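Local coordinates for protein VP2 (Primate bocaparvovirus 1, PDB 7L0Y) that self-assembles into a T=1 icosahedral capsid of 60 subunits, forming the protein shell of the virion, at residues 33-38 / 152-157. Residues are numbered along the deposited sequence; the frame is centred on the assembly and turned at random.
Sequences TKNTRQ and DVMPDL
Arg37 and Met154 form the dense part of this contact, which joins strand 30-42 of the parvovirus capsid jelly roll to the loop preceding strand 161-169. Of the 244 Å² buried between the two segments, Arg37 gives 108 and Met154 gives 67. Their side chains run nearly perpendicular. Met154 has CG anti to the backbone N (chi1 177°) and runs extended beyond it, which carries CE over the centre of one face of the Arg37 guanidinium, 3.5 Å from the plane. Met154 CE also lies 3.4 Å from Asn35 CB, and Trp162 packs against the methionine side chain from strand 161-169. On the opposite guanidinium face sits the carbonyl of Leu157, offset toward the rim. Side-chain packing thins beyond Pro155, whose ring lies alongside the arginine, running the opposite way, with Pro155 CD 3.8 Å from Arg37 NE. Asp156 and Leu157 contribute just 10 and 18 Å² and direct CB away from the strand: Asp156, partly exposed, forms a salt bridge with Arg392, while Leu157 is buried against Leu201 and Trp468 of two different neighbouring subunits. The guanidinium's rotation is set by its in-plane bonds. Arg37 NH1 donates to Thr36 O of the same strand at 3.0 Å, and the NE/NH2 edge holds the loop through a single oxygen: Pro155 O accepts from both Arg37 NE, at 2.9 Å and tilted from the carbonyl plane, and Arg37 NH2, at 2.8 Å and within that plane.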
# COMPACT_ATOMS: atom_id res chain seq x y z
N THR A 33 -3.92 3.60 -90.87
CA THR A 33 -3.14 3.41 -92.08
C THR A 33 -1.69 3.72 -91.79
O THR A 33 -1.38 4.68 -91.09
CB THR A 33 -3.67 4.28 -93.23
OG1 THR A 33 -3.67 5.65 -92.83
CG2 THR A 33 -5.07 3.86 -93.63
N LYS A 34 -0.80 2.88 -92.30
CA LYS A 34 0.64 3.05 -92.16
C LYS A 34 1.25 3.02 -93.55
O LYS A 34 0.96 2.12 -94.33
CB LYS A 34 1.25 1.96 -91.29
CG LYS A 34 0.78 1.97 -89.88
CD LYS A 34 1.46 0.89 -89.09
CE LYS A 34 1.13 -0.49 -89.62
NZ LYS A 34 -0.32 -0.83 -89.50
N ASN A 35 2.10 3.99 -93.84
CA ASN A 35 2.73 4.09 -95.15
C ASN A 35 4.16 4.55 -94.99
O ASN A 35 4.43 5.50 -94.26
CB ASN A 35 1.99 5.06 -96.06
CG ASN A 35 0.73 4.49 -96.61
OD1 ASN A 35 0.75 3.74 -97.58
ND2 ASN A 35 -0.40 4.83 -96.01
N THR A 36 5.07 3.89 -95.67
CA THR A 36 6.45 4.33 -95.74
C THR A 36 6.81 4.50 -97.20
O THR A 36 6.41 3.69 -98.04
CB THR A 36 7.42 3.33 -95.10
OG1 THR A 36 6.91 2.91 -93.84
CG2 THR A 36 8.73 3.99 -94.83
N ARG A 37 7.52 5.58 -97.51
CA ARG A 37 8.11 5.75 -98.81
C ARG A 37 9.59 6.01 -98.66
O ARG A 37 10.07 6.46 -97.62
CB ARG A 37 7.49 6.89 -99.62
CG ARG A 37 6.04 6.76 -99.90
CD ARG A 37 5.74 5.61 -100.81
NE ARG A 37 4.32 5.56 -101.13
CZ ARG A 37 3.42 4.92 -100.40
NH1 ARG A 37 3.78 4.28 -99.30
NH2 ARG A 37 2.15 4.93 -100.76
N GLN A 38 10.32 5.73 -99.73
CA GLN A 38 11.69 6.14 -99.91
C GLN A 38 11.66 7.41 -100.74
O GLN A 38 11.13 7.41 -101.85
CB GLN A 38 12.48 5.03 -100.59
CG GLN A 38 13.96 5.22 -100.82
CD GLN A 38 14.76 5.34 -99.55
OE1 GLN A 38 15.41 6.34 -99.31
NE2 GLN A 38 14.67 4.33 -98.70
N ASP A 152 2.68 16.72 -106.85
CA ASP A 152 3.78 16.60 -105.92
C ASP A 152 3.52 15.58 -104.82
O ASP A 152 4.33 15.45 -103.90
CB ASP A 152 4.11 17.97 -105.32
CG ASP A 152 2.93 18.59 -104.59
OD1 ASP A 152 1.91 17.91 -104.36
OD2 ASP A 152 3.01 19.79 -104.25
N VAL A 153 2.40 14.87 -104.90
CA VAL A 153 1.92 14.05 -103.80
C VAL A 153 2.74 12.76 -103.68
O VAL A 153 3.42 12.34 -104.61
CB VAL A 153 0.42 13.75 -104.00
CG1 VAL A 153 0.24 12.78 -105.15
CG2 VAL A 153 -0.24 13.28 -102.71
N MET A 154 2.67 12.16 -102.50
CA MET A 154 3.32 10.89 -102.22
C MET A 154 2.92 9.84 -103.25
O MET A 154 1.78 9.85 -103.73
CB MET A 154 2.92 10.46 -100.80
CG MET A 154 3.41 9.15 -100.29
SD MET A 154 3.11 9.21 -98.52
CE MET A 154 3.36 7.54 -98.00
N PRO A 155 3.82 8.94 -103.63
CA PRO A 155 3.49 7.97 -104.68
C PRO A 155 2.47 6.98 -104.18
O PRO A 155 2.44 6.64 -102.99
CB PRO A 155 4.83 7.29 -104.98
CG PRO A 155 5.85 8.17 -104.37
CD PRO A 155 5.19 8.71 -103.15
N ASP A 156 1.64 6.50 -105.10
CA ASP A 156 0.56 5.59 -104.74
C ASP A 156 1.11 4.23 -104.34
O ASP A 156 0.78 3.69 -103.28
CB ASP A 156 -0.40 5.49 -105.93
CG ASP A 156 -1.65 4.73 -105.61
OD1 ASP A 156 -1.86 4.38 -104.43
OD2 ASP A 156 -2.43 4.48 -106.54
N LEU A 157 1.97 3.66 -105.17
CA LEU A 157 2.60 2.39 -104.84
C LEU A 157 3.69 2.60 -103.79
O LEU A 157 4.49 3.53 -103.90
CB LEU A 157 3.20 1.75 -106.08
CG LEU A 157 2.17 1.30 -107.11
CD1 LEU A 157 2.87 0.86 -108.36
CD2 LEU A 157 1.35 0.17 -106.53